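Local coordinates for protein DNA photolyase (Agrobacterium tumefaciens, PDB 4U63) that repairs ultraviolet-damaged DNA by light-driven splitting of cyclobutane pyrimidine dimers, using a flavin cofactor and probably a methenyltetrahydrofolate antenna, at residues D379-F387 / N399-A407; A99-I107 / L132-L141. All blocks are in the same frame, centred on the assembly; numbering follows the deposited sequence.

Contact 1: D379-F387 / N399-A407; sequences DWRKGEKWF and NAANWQWVA. With FAD (flavin-adenine dinucleotide), chain C.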
loop_
_atom_site.group_PDB
_atom_site.type_symbol
_atom_site.label_atom_id
_atom_site.label_comp_id
_atom_site.label_asym_id
_atom_site.label_seq_id
_atom_site.Cartn_x
_atom_site.Cartn_y
_atom_site.Cartn_z
ATOM N N ASP A 379 9.335 -19.611 2.316
ATOM C CA ASP A 379 10.070 -18.358 2.102
ATOM C C ASP A 379 9.146 -17.136 2.114
ATOM O O ASP A 379 8.196 -17.058 1.337
ATOM C CB ASP A 379 10.803 -18.461 0.752
ATOM C CG ASP A 379 11.788 -17.335 0.506
ATOM O OD1 ASP A 379 11.716 -16.274 1.152
ATOM O OD2 ASP A 379 12.653 -17.525 -0.368
ATOM N N TRP A 380 9.426 -16.194 3.009
ATOM C CA TRP A 380 8.610 -14.974 3.129
ATOM C C TRP A 380 8.471 -14.196 1.813
ATOM O O TRP A 380 7.465 -13.528 1.587
ATOM C CB TRP A 380 9.144 -14.054 4.232
ATOM C CG TRP A 380 10.539 -13.537 4.053
ATOM C CD1 TRP A 380 11.678 -14.073 4.573
ATOM C CD2 TRP A 380 10.942 -12.360 3.338
ATOM N NE1 TRP A 380 12.764 -13.321 4.219
ATOM C CE2 TRP A 380 12.347 -12.266 3.457
ATOM C CE3 TRP A 380 10.257 -11.388 2.598
ATOM C CZ2 TRP A 380 13.081 -11.230 2.875
ATOM C CZ3 TRP A 380 10.992 -10.354 2.017
ATOM C CH2 TRP A 380 12.391 -10.287 2.162
ATOM N N ARG A 381 9.475 -14.316 0.938
ATOM C CA ARG A 381 9.455 -13.646 -0.353
ATOM C C ARG A 381 8.272 -14.132 -1.200
ATOM O O ARG A 381 7.726 -13.370 -1.988
ATOM C CB ARG A 381 10.765 -13.879 -1.101
ATOM C CG ARG A 381 11.993 -13.284 -0.441
ATOM C CD ARG A 381 13.245 -14.034 -0.939
ATOM N NE ARG A 381 14.456 -13.632 -0.244
ATOM C CZ ARG A 381 14.926 -14.150 0.902
ATOM N NH1 ARG A 381 14.299 -15.140 1.565
ATOM N NH2 ARG A 381 16.054 -13.660 1.399
ATOM N N LYS A 382 7.870 -15.394 -1.025
ATOM C CA LYS A 382 6.709 -15.917 -1.754
ATOM C C LYS A 382 5.420 -15.260 -1.270
ATOM O O LYS A 382 4.554 -14.920 -2.073
ATOM C CB LYS A 382 6.625 -17.433 -1.634
ATOM C CG LYS A 382 7.736 -18.142 -2.402
ATOM C CD LYS A 382 7.834 -19.610 -2.044
ATOM C CE LYS A 382 6.649 -20.425 -2.533
ATOM N NZ LYS A 382 6.543 -20.460 -4.017
ATOM N N GLY A 383 5.296 -15.081 0.041
ATOM C CA GLY A 383 4.147 -14.366 0.609
ATOM C C GLY A 383 4.116 -12.905 0.176
ATOM O O GLY A 383 3.066 -12.365 -0.171
ATOM N N GLU A 384 5.284 -12.266 0.213
ATOM C CA GLU A 384 5.440 -10.888 -0.244
ATOM C C GLU A 384 4.945 -10.733 -1.689
ATOM O O GLU A 384 4.192 -9.793 -2.007
ATOM C CB GLU A 384 6.921 -10.473 -0.115
ATOM C CG GLU A 384 7.185 -8.977 -0.236
ATOM C CD GLU A 384 7.354 -8.466 -1.663
ATOM O OE1 GLU A 384 7.574 -9.263 -2.596
ATOM O OE2 GLU A 384 7.275 -7.235 -1.851
ATOM N N LYS A 385 5.363 -11.655 -2.564
ATOM C CA LYS A 385 4.949 -11.629 -3.969
ATOM C C LYS A 385 3.450 -11.841 -4.130
ATOM O O LYS A 385 2.827 -11.193 -4.956
ATOM C CB LYS A 385 5.709 -12.667 -4.796
ATOM C CG LYS A 385 7.165 -12.312 -5.002
ATOM C CD LYS A 385 7.882 -13.264 -5.948
ATOM C CE LYS A 385 9.371 -12.950 -6.035
ATOM N NZ LYS A 385 10.071 -13.032 -4.730
ATOM N N TRP A 386 2.871 -12.739 -3.339
ATOM C CA TRP A 386 1.421 -12.978 -3.397
ATOM C C TRP A 386 0.669 -11.696 -3.020
ATOM O O TRP A 386 -0.262 -11.288 -3.709
ATOM C CB TRP A 386 0.988 -14.122 -2.472
ATOM C CG TRP A 386 -0.507 -14.347 -2.511
ATOM C CD1 TRP A 386 -1.425 -13.998 -1.550
ATOM C CD2 TRP A 386 -1.257 -14.932 -3.580
ATOM N NE1 TRP A 386 -2.693 -14.346 -1.958
ATOM C CE2 TRP A 386 -2.620 -14.920 -3.196
ATOM C CE3 TRP A 386 -0.912 -15.471 -4.818
ATOM C CZ2 TRP A 386 -3.637 -15.427 -4.016
ATOM C CZ3 TRP A 386 -1.933 -15.988 -5.636
ATOM C CH2 TRP A 386 -3.270 -15.957 -5.226
ATOM N N PHE A 387 1.113 -11.051 -1.939
ATOM C CA PHE A 387 0.521 -9.783 -1.502
ATOM C C PHE A 387 0.666 -8.700 -2.568
ATOM O O PHE A 387 -0.245 -7.916 -2.782
ATOM C CB PHE A 387 1.162 -9.306 -0.191
ATOM C CG PHE A 387 0.521 -9.863 1.062
ATOM C CD1 PHE A 387 -0.150 -11.092 1.075
ATOM C CD2 PHE A 387 0.605 -9.153 2.251
ATOM C CE1 PHE A 387 -0.718 -11.580 2.243
ATOM C CE2 PHE A 387 0.034 -9.642 3.419
ATOM C CZ PHE A 387 -0.628 -10.850 3.420
ATOM N N ASN A 399 5.072 -3.336 2.323
ATOM C CA ASN A 399 4.914 -4.774 2.168
ATOM C C ASN A 399 6.207 -5.496 2.591
ATOM O O ASN A 399 6.197 -6.330 3.502
ATOM C CB ASN A 399 4.528 -5.105 0.727
ATOM C CG ASN A 399 3.968 -6.503 0.564
ATOM O OD1 ASN A 399 3.332 -7.048 1.465
ATOM N ND2 ASN A 399 4.197 -7.090 -0.605
ATOM N N ALA A 400 7.316 -5.133 1.959
ATOM C CA ALA A 400 8.621 -5.718 2.282
ATOM C C ALA A 400 8.988 -5.587 3.758
ATOM O O ALA A 400 9.393 -6.556 4.394
ATOM C CB ALA A 400 9.716 -5.082 1.429
ATOM N N ALA A 401 8.837 -4.377 4.296
ATOM C CA ALA A 401 9.207 -4.126 5.697
ATOM C C ALA A 401 8.416 -5.008 6.649
ATOM O O ALA A 401 8.969 -5.615 7.556
ATOM C CB ALA A 401 9.002 -2.670 6.056
ATOM N N ASN A 402 7.099 -5.062 6.453
ATOM C CA ASN A 402 6.256 -5.851 7.348
ATOM C C ASN A 402 6.527 -7.349 7.258
ATOM O O ASN A 402 6.576 -8.021 8.275
ATOM C CB ASN A 402 4.771 -5.519 7.145
ATOM C CG ASN A 402 4.378 -4.215 7.822
ATOM O OD1 ASN A 402 4.134 -4.196 9.027
ATOM N ND2 ASN A 402 4.324 -3.132 7.066
ATOM N N TRP A 403 6.723 -7.865 6.051
ATOM C CA TRP A 403 7.130 -9.270 5.895
ATOM C C TRP A 403 8.443 -9.571 6.634
ATOM O O TRP A 403 8.548 -10.589 7.332
ATOM C CB TRP A 403 7.228 -9.659 4.418
ATOM C CG TRP A 403 5.883 -9.987 3.829
ATOM C CD1 TRP A 403 5.080 -9.164 3.108
ATOM C CD2 TRP A 403 5.196 -11.230 3.944
ATOM N NE1 TRP A 403 3.913 -9.821 2.757
ATOM C CE2 TRP A 403 3.961 -11.092 3.269
ATOM C CE3 TRP A 403 5.499 -12.453 4.569
ATOM C CZ2 TRP A 403 3.046 -12.131 3.182
ATOM C CZ3 TRP A 403 4.594 -13.483 4.491
ATOM C CH2 TRP A 403 3.369 -13.318 3.802
ATOM N N GLN A 404 9.430 -8.684 6.508
ATOM C CA GLN A 404 10.706 -8.884 7.210
ATOM C C GLN A 404 10.554 -8.886 8.738
ATOM O O GLN A 404 11.197 -9.688 9.419
ATOM C CB GLN A 404 11.760 -7.868 6.764
ATOM C CG GLN A 404 12.218 -8.090 5.325
ATOM C CD GLN A 404 13.725 -8.314 5.176
ATOM O OE1 GLN A 404 14.366 -8.914 6.029
ATOM N NE2 GLN A 404 14.275 -7.848 4.077
ATOM N N TRP A 405 9.700 -8.013 9.272
ATOM C CA TRP A 405 9.452 -7.997 10.729
ATOM C C TRP A 405 8.806 -9.298 11.190
ATOM O O TRP A 405 9.214 -9.870 12.194
ATOM C CB TRP A 405 8.592 -6.801 11.151
ATOM C CG TRP A 405 9.310 -5.487 11.106
ATOM C CD1 TRP A 405 10.605 -5.229 11.504
ATOM C CD2 TRP A 405 8.780 -4.241 10.659
ATOM N NE1 TRP A 405 10.899 -3.901 11.318
ATOM C CE2 TRP A 405 9.803 -3.270 10.804
ATOM C CE3 TRP A 405 7.538 -3.838 10.153
ATOM C CZ2 TRP A 405 9.619 -1.938 10.446
ATOM C CZ3 TRP A 405 7.367 -2.515 9.797
ATOM C CH2 TRP A 405 8.397 -1.579 9.950
ATOM N N VAL A 406 7.810 -9.780 10.445
ATOM C CA VAL A 406 7.175 -11.054 10.796
ATOM C C VAL A 406 8.198 -12.208 10.722
ATOM O O VAL A 406 8.172 -13.123 11.550
ATOM C CB VAL A 406 5.939 -11.354 9.922
ATOM C CG1 VAL A 406 5.334 -12.703 10.305
ATOM C CG2 VAL A 406 4.888 -10.268 10.104
ATOM N N ALA A 407 9.101 -12.130 9.747
ATOM C CA ALA A 407 10.147 -13.147 9.525
ATOM C C ALA A 407 11.283 -13.132 10.553
ATOM O O ALA A 407 12.099 -14.055 10.576
ATOM C CB ALA A 407 10.723 -12.995 8.124
HETATM P PA FAD C . -5.181 2.389 9.363
HETATM O O1A FAD C . -5.174 1.602 10.633
HETATM O O2A FAD C . -6.329 3.302 9.089
HETATM O O5B FAD C . -3.774 3.160 9.303
HETATM C C5B FAD C . -3.604 4.382 8.576
HETATM C C4B FAD C . -2.451 4.295 7.586
HETATM O O4B FAD C . -1.217 4.029 8.250
HETATM C C3B FAD C . -2.606 3.185 6.573
HETATM O O3B FAD C . -3.502 3.545 5.508
HETATM C C2B FAD C . -1.175 2.968 6.131
HETATM O O2B FAD C . -0.778 3.922 5.144
HETATM C C1B FAD C . -0.395 3.216 7.398
HETATM N N9A FAD C . -0.062 1.987 8.152
HETATM C C8A FAD C . -0.802 1.433 9.130
HETATM N N7A FAD C . -0.201 0.337 9.636
HETATM C C5A FAD C . 0.971 0.184 8.984
HETATM C C6A FAD C . 2.073 -0.781 9.034
HETATM N N6A FAD C . 2.037 -1.806 9.909
HETATM N N1A FAD C . 3.100 -0.593 8.175
HETATM C C2A FAD C . 3.122 0.433 7.293
HETATM N N3A FAD C . 2.138 1.351 7.203
HETATM C C4A FAD C . 1.060 1.270 8.008
HETATM N N1 FAD C . 0.490 -1.499 4.176
HETATM C C2 FAD C . 0.484 -0.905 2.963
HETATM O O2 FAD C . 0.119 0.292 2.914
HETATM N N3 FAD C . 0.862 -1.563 1.839
HETATM C C4 FAD C . 1.270 -2.858 1.864
HETATM O O4 FAD C . 1.634 -3.460 0.820
HETATM C C4X FAD C . 1.289 -3.571 3.156
HETATM N N5 FAD C . 1.657 -4.880 3.283
HETATM C C5X FAD C . 1.682 -5.486 4.506
HETATM C C6 FAD C . 2.085 -6.809 4.642
HETATM C C7 FAD C . 2.101 -7.443 5.888
HETATM C C7M FAD C . 2.540 -8.884 6.016
HETATM C C8 FAD C . 1.675 -6.701 7.095
HETATM C C8M FAD C . 1.677 -7.333 8.470
HETATM C C9 FAD C . 1.275 -5.397 6.968
HETATM C C9A FAD C . 1.257 -4.742 5.734
HETATM N N10 FAD C . 0.832 -3.386 5.611
HETATM C C10 FAD C . 0.851 -2.787 4.339
HETATM C "C1'" FAD C . 0.465 -2.570 6.775
HETATM C "C2'" FAD C . -0.977 -2.501 7.229
HETATM O "O2'" FAD C . -1.471 -3.829 7.438
HETATM C "C3'" FAD C . -1.849 -1.729 6.259
HETATM O "O3'" FAD C . -1.309 -0.433 6.011
HETATM C "C4'" FAD C . -3.253 -1.600 6.849
HETATM O "O4'" FAD C . -3.863 -2.888 6.884
HETATM C "C5'" FAD C . -4.074 -0.654 5.997
HETATM O "O5'" FAD C . -5.409 -0.501 6.502
HETATM P P FAD C . -5.915 0.969 6.907
HETATM O O1P FAD C . -7.342 0.867 7.317
HETATM O O2P FAD C . -5.622 1.945 5.802
HETATM O O3P FAD C . -4.982 1.304 8.172
HETATM O O HOH W 1 7.434 -4.598 -1.125
#

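Contact 2: A99-I107 / L132-L141; sequences AERILRDLI and LKQKLRDDGL. With SO4 (sulfate ion), chain E; SO4 (sulfate ion), chain O.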
loop_
_atom_site.group_PDB
_atom_site.type_symbol
_atom_site.label_atom_id
_atom_site.label_comp_id
_atom_site.label_asym_id
_atom_site.label_seq_id
_atom_site.Cartn_x
_atom_site.Cartn_y
_atom_site.Cartn_z
ATOM N N ALA A 99 10.336 6.590 -20.982
ATOM C CA ALA A 99 9.966 7.902 -20.438
ATOM C C ALA A 99 10.753 9.029 -21.102
ATOM O O ALA A 99 10.183 10.057 -21.454
ATOM C CB ALA A 99 10.167 7.934 -18.933
ATOM N N GLU A 100 12.058 8.832 -21.279
ATOM C CA GLU A 100 12.890 9.862 -21.897
ATOM C C GLU A 100 12.419 10.185 -23.314
ATOM O O GLU A 100 12.272 11.350 -23.662
ATOM C CB GLU A 100 14.363 9.465 -21.913
ATOM C CG GLU A 100 15.255 10.590 -22.412
ATOM C CD GLU A 100 16.711 10.193 -22.603
ATOM O OE1 GLU A 100 17.083 9.033 -22.365
ATOM O OE2 GLU A 100 17.489 11.071 -23.010
ATOM N N ARG A 101 12.194 9.145 -24.117
ATOM C CA ARG A 101 11.730 9.309 -25.499
ATOM C C ARG A 101 10.362 10.008 -25.534
ATOM O O ARG A 101 10.149 10.924 -26.330
ATOM C CB ARG A 101 11.679 7.940 -26.200
ATOM C CG ARG A 101 11.636 7.970 -27.723
ATOM C CD ARG A 101 10.227 8.086 -28.278
ATOM N NE ARG A 101 9.343 7.016 -27.797
ATOM C CZ ARG A 101 8.007 7.081 -27.742
ATOM N NH1 ARG A 101 7.346 8.177 -28.131
ATOM N NH2 ARG A 101 7.321 6.038 -27.282
ATOM N N ILE A 102 9.449 9.586 -24.665
ATOM C CA ILE A 102 8.105 10.189 -24.606
ATOM C C ILE A 102 8.178 11.663 -24.208
ATOM O O ILE A 102 7.538 12.517 -24.830
ATOM C CB ILE A 102 7.180 9.407 -23.647
ATOM C CG1 ILE A 102 6.777 8.087 -24.298
ATOM C CG2 ILE A 102 5.931 10.207 -23.284
ATOM C CD1 ILE A 102 6.327 7.047 -23.307
ATOM N N LEU A 103 8.959 11.955 -23.174
ATOM C CA LEU A 103 9.090 13.331 -22.701
ATOM C C LEU A 103 9.751 14.228 -23.747
ATOM O O LEU A 103 9.294 15.337 -23.979
ATOM C CB LEU A 103 9.831 13.381 -21.368
ATOM C CG LEU A 103 9.048 12.818 -20.174
ATOM C CD1 LEU A 103 9.960 12.690 -18.974
ATOM C CD2 LEU A 103 7.832 13.676 -19.817
ATOM N N ARG A 104 10.813 13.741 -24.388
ATOM C CA ARG A 104 11.466 14.499 -25.461
ATOM C C ARG A 104 10.521 14.785 -26.627
ATOM O O ARG A 104 10.533 15.884 -27.182
ATOM C CB ARG A 104 12.710 13.770 -25.962
ATOM C CG ARG A 104 13.892 13.873 -25.030
ATOM C CD ARG A 104 15.066 13.095 -25.593
ATOM N NE ARG A 104 16.218 13.070 -24.692
ATOM C CZ ARG A 104 17.080 14.076 -24.523
ATOM N NH1 ARG A 104 16.938 15.225 -25.185
ATOM N NH2 ARG A 104 18.101 13.934 -23.676
ATOM N N ASP A 105 9.708 13.794 -26.991
ATOM C CA ASP A 105 8.723 13.967 -28.052
ATOM C C ASP A 105 7.654 14.999 -27.659
ATOM O O ASP A 105 7.297 15.849 -28.474
ATOM C CB ASP A 105 8.081 12.629 -28.428
ATOM C CG ASP A 105 9.037 11.700 -29.176
ATOM O OD1 ASP A 105 10.242 12.027 -29.339
ATOM O OD2 ASP A 105 8.575 10.622 -29.608
ATOM N N LEU A 106 7.159 14.935 -26.421
ATOM C CA LEU A 106 6.199 15.944 -25.918
ATOM C C LEU A 106 6.803 17.345 -25.891
ATOM O O LEU A 106 6.151 18.316 -26.267
ATOM C CB LEU A 106 5.687 15.592 -24.517
ATOM C CG LEU A 106 4.620 14.506 -24.442
ATOM C CD1 LEU A 106 4.392 14.092 -22.995
ATOM C CD2 LEU A 106 3.313 14.975 -25.066
ATOM N N ILE A 107 8.047 17.433 -25.441
ATOM C CA ILE A 107 8.785 18.696 -25.396
ATOM C C ILE A 107 8.916 19.292 -26.797
ATOM O O ILE A 107 8.611 20.469 -27.006
ATOM C CB ILE A 107 10.170 18.492 -24.735
ATOM C CG1 ILE A 107 10.002 18.286 -23.230
ATOM C CG2 ILE A 107 11.101 19.674 -24.978
ATOM C CD1 ILE A 107 11.159 17.576 -22.572
ATOM N N LEU A 132 17.163 10.444 -15.484
ATOM C CA LEU A 132 16.372 11.157 -16.466
ATOM C C LEU A 132 16.553 12.661 -16.322
ATOM O O LEU A 132 16.724 13.373 -17.323
ATOM C CB LEU A 132 14.903 10.780 -16.310
ATOM C CG LEU A 132 13.925 11.440 -17.269
ATOM C CD1 LEU A 132 14.232 11.099 -18.716
ATOM C CD2 LEU A 132 12.527 11.006 -16.888
ATOM N N LYS A 133 16.527 13.131 -15.073
ATOM C CA LYS A 133 16.690 14.546 -14.755
ATOM C C LYS A 133 18.015 15.083 -15.284
ATOM O O LYS A 133 18.047 16.149 -15.907
ATOM C CB LYS A 133 16.589 14.748 -13.246
ATOM C CG LYS A 133 16.687 16.181 -12.775
ATOM C CD LYS A 133 16.202 16.322 -11.342
ATOM C CE LYS A 133 17.124 15.618 -10.358
ATOM N NZ LYS A 133 16.670 15.824 -8.955
ATOM N N GLN A 134 19.103 14.344 -15.053
ATOM C CA GLN A 134 20.411 14.761 -15.555
ATOM C C GLN A 134 20.452 14.819 -17.088
ATOM O O GLN A 134 21.025 15.747 -17.655
ATOM C CB GLN A 134 21.520 13.836 -15.038
ATOM C CG GLN A 134 22.932 14.301 -15.380
ATOM C CD GLN A 134 23.248 15.665 -14.797
ATOM O OE1 GLN A 134 23.169 15.859 -13.587
ATOM N NE2 GLN A 134 23.605 16.614 -15.650
ATOM N N LYS A 135 19.868 13.826 -17.751
ATOM C CA LYS A 135 19.850 13.801 -19.221
ATOM C C LYS A 135 19.078 14.981 -19.792
ATOM O O LYS A 135 19.528 15.608 -20.741
ATOM C CB LYS A 135 19.243 12.501 -19.753
ATOM C CG LYS A 135 20.186 11.310 -19.682
ATOM C CD LYS A 135 19.475 10.043 -20.115
ATOM C CE LYS A 135 20.251 8.794 -19.734
ATOM N NZ LYS A 135 21.449 8.567 -20.585
ATOM N N LEU A 136 17.920 15.282 -19.211
ATOM C CA LEU A 136 17.114 16.398 -19.683
ATOM C C LEU A 136 17.803 17.737 -19.404
ATOM O O LEU A 136 17.822 18.614 -20.276
ATOM C CB LEU A 136 15.707 16.353 -19.068
ATOM C CG LEU A 136 14.832 15.155 -19.484
ATOM C CD1 LEU A 136 13.464 15.243 -18.825
ATOM C CD2 LEU A 136 14.674 15.051 -20.996
ATOM N N ARG A 137 18.373 17.888 -18.209
ATOM C CA ARG A 137 19.106 19.112 -17.856
ATOM C C ARG A 137 20.320 19.334 -18.749
ATOM O O ARG A 137 20.617 20.472 -19.115
ATOM C CB ARG A 137 19.514 19.107 -16.389
ATOM C CG ARG A 137 18.355 19.374 -15.445
ATOM C CD ARG A 137 18.780 19.221 -14.000
ATOM N NE ARG A 137 17.748 19.703 -13.076
ATOM C CZ ARG A 137 17.776 19.540 -11.752
ATOM N NH1 ARG A 137 18.782 18.891 -11.161
ATOM N NH2 ARG A 137 16.788 20.022 -11.009
ATOM N N ASP A 138 21.004 18.248 -19.107
ATOM C CA ASP A 138 22.142 18.310 -20.023
ATOM C C ASP A 138 21.748 18.854 -21.405
ATOM O O ASP A 138 22.569 19.419 -22.087
ATOM C CB ASP A 138 22.810 16.929 -20.172
ATOM C CG ASP A 138 23.661 16.534 -18.953
ATOM O OD1 ASP A 138 23.898 17.388 -18.071
ATOM O OD2 ASP A 138 24.096 15.358 -18.875
ATOM N N ASP A 139 20.485 18.684 -21.800
ATOM C CA ASP A 139 19.995 19.267 -23.058
ATOM C C ASP A 139 19.259 20.599 -22.855
ATOM O O ASP A 139 18.529 21.048 -23.732
ATOM C CB ASP A 139 19.117 18.251 -23.810
ATOM C CG ASP A 139 19.945 17.247 -24.619
ATOM O OD1 ASP A 139 20.981 17.624 -25.187
ATOM O OD2 ASP A 139 19.533 16.070 -24.673
ATOM N N GLY A 140 19.479 21.237 -21.709
ATOM C CA GLY A 140 19.004 22.581 -21.472
ATOM C C GLY A 140 17.544 22.698 -21.113
ATOM O O GLY A 140 16.952 23.744 -21.319
ATOM N N LEU A 141 16.966 21.628 -20.577
ATOM C CA LEU A 141 15.583 21.657 -20.089
ATOM C C LEU A 141 15.575 21.876 -18.588
ATOM O O LEU A 141 16.480 21.430 -17.883
ATOM C CB LEU A 141 14.860 20.358 -20.446
ATOM C CG LEU A 141 14.657 20.241 -21.962
ATOM C CD1 LEU A 141 14.700 18.802 -22.442
ATOM C CD2 LEU A 141 13.360 20.934 -22.359
HETATM S S SO4 E . 15.077 19.192 -7.803
HETATM O O1 SO4 E . 16.453 19.517 -8.218
HETATM O O2 SO4 E . 14.105 20.116 -8.411
HETATM O O3 SO4 E . 14.798 17.806 -8.234
HETATM O O4 SO4 E . 14.967 19.306 -6.334
HETATM S S SO4 O . 10.005 3.206 -26.991
HETATM O O1 SO4 O . 11.363 3.779 -27.120
HETATM O O2 SO4 O . 9.549 2.692 -28.301
HETATM O O3 SO4 O . 10.027 2.094 -26.019
HETATM O O4 SO4 O . 9.081 4.249 -26.503
#

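Contact 1: D379-F387 / N399-A407
Trp403 lies with one face of its indole flat against the backbone of Gly383 and Glu384, between the neighbouring helix and the flavin. Its CZ2 comes within 3.3 Å of Gly383 C, and its five-membered ring carries Glu384 CB at 4.1 Å from the centroid, a CH-pi contact. Glycine suits position 383 because, having no side chain, it lets the indole lie directly on the helix backbone, Gly383 CA under the six-membered ring. The opposite face of the indole receives the C7M methyl of FAD, and the ring fills a knobs-into-holes site bounded by Trp380, Gly383, Glu384 and Phe387. Phe387 turns its face to the indole edge in an offset edge-to-face pair, with planes at 71° and CZ2 of Trp403 above the middle of the phenyl ring.

Trp380 and Trp403 run alongside each other with their ends pointing opposite ways, Trp380 CE3 meeting Trp403 CB at 3.9 Å. With CG between the backbone N and the carbonyl carbon (chi1 61°), Trp380 leans over toward the second helix, where Gln404 CG sits over one face of its six-membered ring, toward the rim, in a CH-pi contact, and Ala407 CB meets CD1. Gln404 is bent at chi2, and its amide is held by main-chain atoms of Leu313, Lys316 and Trp318.

At the flavin end, Asn399 ND2 donates to Glu384 O at 3.0 Å, which limits rotation of the amide and leaves OD1 directed at FAD, 3.3 Å from N5. One turn on, Asn402 ND2 donates to N1A of the adenine at 3.0 Å, while its OD1 accepts from N6A.

An asparagine facing N5 is thought to tune flavin protonation, as in other photolyases. Flavin, Trp403 and Trp380 touch in succession, consistent with the first steps of the family's tryptophan electron-transfer chain in photoreduction.

Contact 2: A99-I107 / L132-L141
Arg104 sets its guanidinium between the two helices, with Leu136 CD2 over one face and two carboxylates at its edge, those of Glu100 from its own helix and Asp139 from the other segment. Each acid offers one oxygen to two nitrogens. NE and NH2 grip Glu100 OE2 side-on, the NE bond being 2.9 Å, whereas NH1 and NH2 take Asp139 OD2 end-on, NH2 at 2.8 Å. The carboxylate of Asp139 stands nearly upright to the guanidinium, the planes 77° apart; NH2 meets OD2 nearly along the C-O bond, and NH1 comes from above the carboxylate plane. An arginine suits this place because its five N-H groups can hold both acids at once, and its positive charge would ease the mutual repulsion of their carboxylates.

On the outer flanks, Arg101 and Arg137 each keep a sulfate at the guanidinium edge, with Ile102 CG1 and Lys133 CD over one face respectively. These ions probably come from the crystallisation liquor.

Glu100 does double duty. Its extended chain (chi1 -174°, chi2 -173°) runs alongside Leu132, whose CD1 lies 3.6 Å from CB, and carries the carboxylate across Lys135, with CD of the lysine 3.4 Å from OE1. Inward, the branched residues do the packing. Leu103 CD1 meets Leu132 CD2 at 3.7 Å, the two side chains set roughly perpendicular, and Ile107 and Leu141 meet end to end, CG2 to CD2 at 3.7 Å.

Gly140, with positive phi, ends helix 123-138 in a Schellman motif, and Leu141 leads into strand 142-146. Neighbouring helices that form successive beta-alpha-beta crossovers, lying side by side on a parallel sheet, are characteristic of the Rossmann-like alpha/beta domain of photolyases.

How the contacts relate
From the N terminus, the chain lays down four of the five parallel strands of the alpha/beta domain before contact 2 closes, with strand 142-146 following directly. Contact 2 joins helix 99-110 to the end of helix 123-138 across 24 residues that include strand 114-118. Much later, in the FAD-binding part, contact 1 brings helix 380-390 against helix 398-407 over only 11 intervening residues, among them Asp389 and Thr390 of the folate pocket and Asp393, whose carbonyl oxygen bonds to FAD. The two loops follow in series, neither nesting nor crossing. Their centres lie 36 Å apart, so each ties together its own region: contact 2 two neighbouring helices on the sheet, contact 1 the flavin site.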